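Local coordinates for protein beta-galactosidase (Marinomonas sp. ef1, PDB 6Y2K) that hydrolyses terminal beta-D-galactosyl residues of beta-galactosides as a cold-active GH42 glycosidase assembled into a hexamer, at residues V523-A528 and H550-T555; L491-R496 and H576-S581. One frame throughout, in Å; residues are numbered along the deposited sequence.

Contact 1 (V523-A528 and H550-T555); sequences VERVDA and HEQIKT
An antiparallel two-stranded pairing, interrupted by a beta bulge, joins 523-528 to 550-555 in the trimerisation-domain part of the chain, far from the chain centre and against another subunit. V523 pairs with I553 and R525 with Q552, so the bulge takes up one extra residue at E524, whose side chain turns toward the partner strand. Q552 N donates to R525 O at 2.9 Å, and E524 N reaches Q552 O at 2.8 Å. Both ends of the Q552 amide are gripped. Its plane is turned 75° from the E524 carboxylate and 70° from the R525 guanidinium. NE2 gives an almost straight bond (177°) to E524 OE1 at 2.8 Å, above the carboxylate plane. OE1 takes the N-H of R525 NE, also at 2.8 Å, from above its carbonyl plane. An alanine at Q552 would remove both bonds and that to E377 of the second subunit, and would probably leave the E524 carboxylate and R525 guanidinium less firmly oriented. On the same face, H550 ND1 donates to the anti lone pair of D527 OD2 at 2.8 Å, while H550 NE2 bonds D563. D527 also forms a salt bridge to R288 of the second subunit. On the other face, V523 CG2 lies 4.2 Å from I553 CG1, and both side chains pack on Y578 of strand 576-579, with I553 also touching M571 of strand 568-573.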
ATOM      1  N   VAL A 523      -1.899  -7.741  41.075  1.00 17.79           N
ATOM      2  CA  VAL A 523      -1.225  -7.123  39.935  1.00 17.12           C
ATOM      3  C   VAL A 523       0.225  -6.927  40.340  1.00 16.85           C
ATOM      4  O   VAL A 523       0.553  -6.040  41.132  1.00 17.54           O
ATOM      5  CB  VAL A 523      -1.838  -5.768  39.527  1.00 17.14           C
ATOM      6  CG1 VAL A 523      -1.079  -5.158  38.341  1.00 17.34           C
ATOM      7  CG2 VAL A 523      -3.317  -5.932  39.201  1.00 17.27           C
ATOM      8  N   GLU A 524       1.093  -7.761  39.794  1.00 16.41           N
ATOM      9  CA  GLU A 524       2.507  -7.754  40.155  1.00 16.56           C
ATOM     10  C   GLU A 524       3.220  -6.556  39.542  1.00 16.00           C
ATOM     11  O   GLU A 524       4.081  -5.944  40.178  1.00 16.12           O
ATOM     12  CB  GLU A 524       3.166  -9.052  39.697  1.00 17.31           C
ATOM     13  CG  GLU A 524       2.567 -10.302  40.339  1.00 17.94           C
ATOM     14  CD  GLU A 524       3.176 -11.593  39.827  1.00 18.77           C
ATOM     15  OE1 GLU A 524       3.569 -11.661  38.644  1.00 19.19           O
ATOM     16  OE2 GLU A 524       3.261 -12.558  40.616  1.00 20.07           O
ATOM     17  N   ARG A 525       2.884  -6.251  38.291  1.00 15.68           N
ATOM     18  CA  ARG A 525       3.416  -5.077  37.589  1.00 15.47           C
ATOM     19  C   ARG A 525       2.599  -4.821  36.327  1.00 15.15           C
ATOM     20  O   ARG A 525       1.745  -5.636  35.976  1.00 14.93           O
ATOM     21  CB  ARG A 525       4.901  -5.245  37.248  1.00 15.40           C
ATOM     22  CG  ARG A 525       5.258  -6.463  36.413  1.00 15.63           C
ATOM     23  CD  ARG A 525       6.762  -6.508  36.164  1.00 15.85           C
ATOM     24  NE  ARG A 525       7.120  -7.477  35.133  1.00 16.07           N
ATOM     25  CZ  ARG A 525       8.344  -7.644  34.631  1.00 16.22           C
ATOM     26  NH1 ARG A 525       9.368  -6.881  35.015  1.00 16.33           N
ATOM     27  NH2 ARG A 525       8.536  -8.581  33.710  1.00 16.23           N
ATOM     28  N   VAL A 526       2.853  -3.686  35.668  1.00 15.23           N
ATOM     29  CA  VAL A 526       2.126  -3.275  34.467  1.00 14.93           C
ATOM     30  C   VAL A 526       3.056  -3.169  33.250  1.00 14.64           C
ATOM     31  O   VAL A 526       4.115  -2.559  33.325  1.00 14.84           O
ATOM     32  CB  VAL A 526       1.461  -1.892  34.667  1.00 15.34           C
ATOM     33  CG1 VAL A 526       0.729  -1.441  33.405  1.00 15.41           C
ATOM     34  CG2 VAL A 526       0.484  -1.915  35.839  1.00 15.28           C
ATOM     35  N   ASP A 527       2.615  -3.753  32.140  1.00 14.28           N
ATOM     36  CA  ASP A 527       3.210  -3.601  30.819  1.00 14.16           C
ATOM     37  C   ASP A 527       2.368  -2.524  30.107  1.00 14.39           C
ATOM     38  O   ASP A 527       1.228  -2.789  29.695  1.00 14.32           O
ATOM     39  CB  ASP A 527       3.162  -4.968  30.109  1.00 14.26           C
ATOM     40  CG  ASP A 527       3.743  -4.960  28.703  1.00 14.12           C
ATOM     41  OD1 ASP A 527       4.684  -4.202  28.423  1.00 15.25           O
ATOM     42  OD2 ASP A 527       3.275  -5.762  27.863  1.00 14.15           O
ATOM     43  N   ALA A 528       2.907  -1.305  30.025  1.00 14.09           N
ATOM     44  CA  ALA A 528       2.190  -0.156  29.483  1.00 14.66           C
ATOM     45  C   ALA A 528       2.674   0.077  28.056  1.00 15.09           C
ATOM     46  O   ALA A 528       3.857   0.358  27.834  1.00 15.26           O
ATOM     47  CB  ALA A 528       2.410   1.065  30.359  1.00 14.60           C
ATOM     48  N   HIS A 550      -1.587  -3.777  30.039  1.00 14.97           N
ATOM     49  CA  HIS A 550      -1.377  -5.224  30.067  1.00 14.94           C
ATOM     50  C   HIS A 550      -0.836  -5.605  31.445  1.00 14.91           C
ATOM     51  O   HIS A 550       0.374  -5.619  31.671  1.00 14.92           O
ATOM     52  CB  HIS A 550      -0.413  -5.593  28.916  1.00 14.88           C
ATOM     53  CG  HIS A 550      -0.089  -7.052  28.791  1.00 14.65           C
ATOM     54  ND1 HIS A 550       1.139  -7.492  28.341  1.00 14.80           N
ATOM     55  CD2 HIS A 550      -0.833  -8.163  29.001  1.00 14.53           C
ATOM     56  CE1 HIS A 550       1.145  -8.814  28.306  1.00 14.85           C
ATOM     57  NE2 HIS A 550      -0.043  -9.247  28.691  1.00 14.82           N
ATOM     58  N   GLU A 551      -1.746  -5.883  32.375  1.00 15.35           N
ATOM     59  CA  GLU A 551      -1.354  -6.205  33.755  1.00 15.17           C
ATOM     60  C   GLU A 551      -0.815  -7.618  33.859  1.00 15.38           C
ATOM     61  O   GLU A 551      -1.403  -8.544  33.306  1.00 15.86           O
ATOM     62  CB  GLU A 551      -2.529  -6.019  34.723  1.00 15.14           C
ATOM     63  CG  GLU A 551      -2.868  -4.561  34.955  1.00 15.22           C
ATOM     64  CD  GLU A 551      -4.198  -4.334  35.637  1.00 15.08           C
ATOM     65  OE1 GLU A 551      -4.862  -5.318  36.058  1.00 15.20           O
ATOM     66  OE2 GLU A 551      -4.572  -3.146  35.752  1.00 14.84           O
ATOM     67  N   GLN A 552       0.306  -7.767  34.562  1.00 15.67           N
ATOM     68  CA  GLN A 552       0.894  -9.064  34.886  1.00 16.22           C
ATOM     69  C   GLN A 552       0.304  -9.492  36.232  1.00 16.55           C
ATOM     70  O   GLN A 552       0.575  -8.847  37.256  1.00 16.99           O
ATOM     71  CB  GLN A 552       2.417  -8.949  34.976  1.00 16.44           C
ATOM     72  CG  GLN A 552       3.132 -10.252  35.313  1.00 16.87           C
ATOM     73  CD  GLN A 552       4.633 -10.064  35.473  1.00 17.30           C
ATOM     74  OE1 GLN A 552       5.313  -9.568  34.563  1.00 19.12           O
ATOM     75  NE2 GLN A 552       5.157 -10.473  36.614  1.00 15.98           N
ATOM     76  N   ILE A 553      -0.486 -10.568  36.228  1.00 16.56           N
ATOM     77  CA  ILE A 553      -1.347 -10.929  37.364  1.00 16.58           C
ATOM     78  C   ILE A 553      -1.066 -12.354  37.852  1.00 18.20           C
ATOM     79  O   ILE A 553      -0.820 -13.259  37.049  1.00 17.75           O
ATOM     80  CB  ILE A 553      -2.837 -10.794  36.976  1.00 16.15           C
ATOM     81  CG1 ILE A 553      -3.199  -9.316  36.755  1.00 15.94           C
ATOM     82  CG2 ILE A 553      -3.768 -11.386  38.039  1.00 16.06           C
ATOM     83  CD1 ILE A 553      -4.535  -9.095  36.071  1.00 15.75           C
ATOM     84  N   LYS A 554      -1.098 -12.529  39.172  1.00 20.04           N
ATOM     85  CA  LYS A 554      -1.082 -13.844  39.805  1.00 21.98           C
ATOM     86  C   LYS A 554      -2.437 -14.060  40.473  1.00 20.87           C
ATOM     87  O   LYS A 554      -2.915 -13.201  41.219  1.00 19.94           O
ATOM     88  CB  LYS A 554       0.052 -13.950  40.828  1.00 25.06           C
ATOM     89  CG  LYS A 554       0.135 -15.319  41.495  1.00 28.32           C
ATOM     90  CD  LYS A 554       1.509 -15.583  42.093  1.00 31.74           C
ATOM     91  CE  LYS A 554       1.595 -16.981  42.696  1.00 34.51           C
ATOM     92  NZ  LYS A 554       3.003 -17.480  42.747  1.00 37.29           N
ATOM     93  N   THR A 555      -3.071 -15.186  40.168  1.00 20.66           N
ATOM     94  CA  THR A 555      -4.375 -15.533  40.736  1.00 20.50           C
ATOM     95  C   THR A 555      -4.611 -17.034  40.656  1.00 21.01           C
ATOM     96  O   THR A 555      -4.026 -17.702  39.810  1.00 20.68           O
ATOM     97  CB  THR A 555      -5.532 -14.804  40.014  1.00 20.26           C
ATOM     98  OG1 THR A 555      -6.770 -15.038  40.702  1.00 18.97           O
ATOM     99  CG2 THR A 555      -5.683 -15.268  38.559  1.00 20.64           C
TER

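Contact 2 (L491-R496 and H576-S581); sequences LLAGPR and HYYLGS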
ATOM      1  N   LEU A 491     -20.734  -8.643  38.481  1.00 17.57           N
ATOM      2  CA  LEU A 491     -19.715  -7.583  38.501  1.00 17.69           C
ATOM      3  C   LEU A 491     -18.565  -7.871  37.544  1.00 17.59           C
ATOM      4  O   LEU A 491     -17.975  -8.955  37.598  1.00 17.71           O
ATOM      5  CB  LEU A 491     -19.130  -7.435  39.913  1.00 17.56           C
ATOM      6  CG  LEU A 491     -17.949  -6.469  40.084  1.00 17.95           C
ATOM      7  CD1 LEU A 491     -18.372  -5.030  39.812  1.00 17.59           C
ATOM      8  CD2 LEU A 491     -17.324  -6.604  41.471  1.00 18.21           C
ATOM      9  N   LEU A 492     -18.235  -6.880  36.709  1.00 17.16           N
ATOM     10  CA  LEU A 492     -16.964  -6.841  35.971  1.00 16.90           C
ATOM     11  C   LEU A 492     -16.164  -5.606  36.399  1.00 16.75           C
ATOM     12  O   LEU A 492     -16.581  -4.466  36.153  1.00 16.86           O
ATOM     13  CB  LEU A 492     -17.212  -6.810  34.458  1.00 16.69           C
ATOM     14  CG  LEU A 492     -15.960  -6.673  33.567  1.00 16.72           C
ATOM     15  CD1 LEU A 492     -15.009  -7.834  33.808  1.00 16.70           C
ATOM     16  CD2 LEU A 492     -16.319  -6.567  32.091  1.00 16.90           C
ATOM     17  N   ALA A 493     -15.026  -5.837  37.044  1.00 16.51           N
ATOM     18  CA  ALA A 493     -14.084  -4.777  37.379  1.00 16.83           C
ATOM     19  C   ALA A 493     -12.990  -4.743  36.318  1.00 16.40           C
ATOM     20  O   ALA A 493     -12.383  -5.765  36.012  1.00 16.07           O
ATOM     21  CB  ALA A 493     -13.481  -5.009  38.751  1.00 16.84           C
ATOM     22  N   GLY A 494     -12.755  -3.563  35.753  1.00 16.21           N
ATOM     23  CA  GLY A 494     -11.809  -3.400  34.666  1.00 15.79           C
ATOM     24  C   GLY A 494     -10.420  -3.042  35.146  1.00 15.81           C
ATOM     25  O   GLY A 494     -10.195  -2.877  36.352  1.00 15.94           O
ATOM     26  N   PRO A 495      -9.462  -2.921  34.209  1.00 15.28           N
ATOM     27  CA  PRO A 495      -8.073  -2.672  34.605  1.00 15.00           C
ATOM     28  C   PRO A 495      -7.891  -1.378  35.405  1.00 15.00           C
ATOM     29  O   PRO A 495      -8.611  -0.400  35.176  1.00 15.64           O
ATOM     30  CB  PRO A 495      -7.327  -2.585  33.272  1.00 15.06           C
ATOM     31  CG  PRO A 495      -8.197  -3.305  32.297  1.00 15.12           C
ATOM     32  CD  PRO A 495      -9.603  -3.090  32.754  1.00 15.22           C
ATOM     33  N   ARG A 496      -6.936  -1.402  36.329  1.00 14.74           N
ATOM     34  CA  ARG A 496      -6.622  -0.276  37.221  1.00 15.25           C
ATOM     35  C   ARG A 496      -7.654  -0.049  38.340  1.00 15.30           C
ATOM     36  O   ARG A 496      -7.465   0.857  39.152  1.00 16.14           O
ATOM     37  CB  ARG A 496      -6.343   1.029  36.435  1.00 15.09           C
ATOM     38  CG  ARG A 496      -5.393   0.819  35.260  1.00 15.41           C
ATOM     39  CD  ARG A 496      -5.102   2.064  34.449  1.00 15.25           C
ATOM     40  NE  ARG A 496      -4.145   2.952  35.102  1.00 15.20           N
ATOM     41  CZ  ARG A 496      -3.480   3.938  34.500  1.00 15.66           C
ATOM     42  NH1 ARG A 496      -3.662   4.208  33.206  1.00 16.07           N
ATOM     43  NH2 ARG A 496      -2.636   4.674  35.203  1.00 15.69           N
ATOM     44  N   HIS A 576     -18.562 -12.635  39.938  1.00 21.52           N
ATOM     45  CA  HIS A 576     -17.484 -11.642  40.061  1.00 21.38           C
ATOM     46  C   HIS A 576     -16.347 -11.906  39.070  1.00 20.17           C
ATOM     47  O   HIS A 576     -15.805 -13.009  39.024  1.00 19.06           O
ATOM     48  CB  HIS A 576     -16.945 -11.624  41.493  1.00 22.23           C
ATOM     49  CG  HIS A 576     -18.013 -11.461  42.532  1.00 23.72           C
ATOM     50  ND1 HIS A 576     -18.596 -12.531  43.179  1.00 24.32           N
ATOM     51  CD2 HIS A 576     -18.624 -10.353  43.014  1.00 24.69           C
ATOM     52  CE1 HIS A 576     -19.512 -12.087  44.022  1.00 24.79           C
ATOM     53  NE2 HIS A 576     -19.549 -10.768  43.943  1.00 24.69           N
ATOM     54  N   TYR A 577     -15.992 -10.881  38.287  1.00 19.62           N
ATOM     55  CA  TYR A 577     -14.946 -10.980  37.254  1.00 18.99           C
ATOM     56  C   TYR A 577     -14.034  -9.757  37.281  1.00 18.31           C
ATOM     57  O   TYR A 577     -14.485  -8.655  37.598  1.00 18.44           O
ATOM     58  CB  TYR A 577     -15.589 -11.150  35.865  1.00 19.16           C
ATOM     59  CG  TYR A 577     -16.468 -12.381  35.806  1.00 19.52           C
ATOM     60  CD1 TYR A 577     -17.778 -12.350  36.293  1.00 19.87           C
ATOM     61  CD2 TYR A 577     -15.974 -13.593  35.327  1.00 20.31           C
ATOM     62  CE1 TYR A 577     -18.574 -13.486  36.283  1.00 20.40           C
ATOM     63  CE2 TYR A 577     -16.762 -14.735  35.300  1.00 20.24           C
ATOM     64  CZ  TYR A 577     -18.061 -14.676  35.781  1.00 20.91           C
ATOM     65  OH  TYR A 577     -18.850 -15.803  35.770  1.00 21.78           O
ATOM     66  N   TYR A 578     -12.752  -9.983  36.991  1.00 17.31           N
ATOM     67  CA  TYR A 578     -11.746  -8.933  36.845  1.00 17.00           C
ATOM     68  C   TYR A 578     -11.085  -9.019  35.461  1.00 16.67           C
ATOM     69  O   TYR A 578     -10.684 -10.105  35.022  1.00 16.38           O
ATOM     70  CB  TYR A 578     -10.652  -9.040  37.920  1.00 16.84           C
ATOM     71  CG  TYR A 578      -9.632  -7.921  37.823  1.00 16.91           C
ATOM     72  CD1 TYR A 578      -9.911  -6.660  38.340  1.00 16.76           C
ATOM     73  CD2 TYR A 578      -8.408  -8.106  37.168  1.00 16.86           C
ATOM     74  CE1 TYR A 578      -8.994  -5.619  38.223  1.00 16.62           C
ATOM     75  CE2 TYR A 578      -7.481  -7.073  37.060  1.00 16.47           C
ATOM     76  CZ  TYR A 578      -7.782  -5.831  37.581  1.00 16.26           C
ATOM     77  OH  TYR A 578      -6.885  -4.787  37.485  1.00 15.82           O
ATOM     78  N   LEU A 579     -10.952  -7.862  34.810  1.00 15.98           N
ATOM     79  CA  LEU A 579     -10.267  -7.729  33.527  1.00 15.40           C
ATOM     80  C   LEU A 579      -9.007  -6.898  33.746  1.00 15.35           C
ATOM     81  O   LEU A 579      -9.089  -5.775  34.230  1.00 15.46           O
ATOM     82  CB  LEU A 579     -11.199  -7.047  32.520  1.00 15.37           C
ATOM     83  CG  LEU A 579     -10.655  -6.600  31.151  1.00 15.10           C
ATOM     84  CD1 LEU A 579     -10.151  -7.787  30.346  1.00 15.15           C
ATOM     85  CD2 LEU A 579     -11.734  -5.849  30.388  1.00 15.20           C
ATOM     86  N   GLY A 580      -7.854  -7.440  33.368  1.00 15.32           N
ATOM     87  CA  GLY A 580      -6.558  -6.811  33.619  1.00 15.41           C
ATOM     88  C   GLY A 580      -5.865  -6.182  32.419  1.00 15.59           C
ATOM     89  O   GLY A 580      -4.835  -5.534  32.591  1.00 15.47           O
ATOM     90  N   SER A 581      -6.397  -6.387  31.209  1.00 15.47           N
ATOM     91  CA  SER A 581      -5.860  -5.751  29.998  1.00 15.38           C
ATOM     92  C   SER A 581      -6.976  -5.105  29.191  1.00 15.37           C
ATOM     93  O   SER A 581      -8.132  -5.553  29.267  1.00 15.68           O
ATOM     94  CB  SER A 581      -5.124  -6.772  29.125  1.00 15.38           C
ATOM     95  OG  SER A 581      -4.033  -7.373  29.824  1.00 15.01           O
TER
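Two neighbouring parallel strands of the mixed sheet in the trimerisation domain meet here, as in the parallel core of a flavodoxin-like, glutaminase-type alpha/beta fold. Three backbone bonds stitch 491-493 to 576-579. L491 O accepts from Y577 N at 2.8 Å, somewhat bent at 139°; A493 N gives a nearly straight bond (172°) to Y577 O; and A493 O receives L579 N almost along its C=O axis. On their outer edges, the backbones of L492 and G494 bond L470 and that of Y578 bonds M571. Beyond A493 the pattern stops, because P495 N has no hydrogen to offer L579 O. The proline ring instead lays CD beside L579 CG at 4.0 Å, and W438 of helix 435-448 packs on both residues. On that face L492 CD1 touches Y577 CB, the two side chains crossing at about a right angle. Other polar atoms find partners beyond the pair: Y577 OH bonds G574 O, Y578 OH bonds E551, the backbone acceptor G494 O is reached by T497 OG1, and R496 NH1 and NH2 bond P428 O and Q427 O. The R496 guanidinium also makes cation-pi contacts with W549 and Y433. With CG anti to the backbone N (chi1 -177°), the Y578 ring reaches toward the other strand, bringing CD1 to 4.0 Å from A493 CB.

Contacts 1 and 2 illustrate how one buried carboxylate can couple two strand pairs, whose centres lie about 12 Å apart. E551 OE1 is 2.5 Å from Y578 OH, a short, probable hydrogen bond, while E551 OE2 is 3.0 Å from R496 N, probably another. Both carboxylate oxygens of E551 thus reach contact 2, and OE2 also bonds W549 NE1. Apolar packing runs alongside, with I553 CD1 at 3.7 Å from Y578 CE2. In sequence, contact 1 falls wholly between the two strands joined by contact 2. A bound glycerol, probably from crystallisation, lies about 4 Å from the V526 side chain, and a glycerol lies about 5 Å from that of R496.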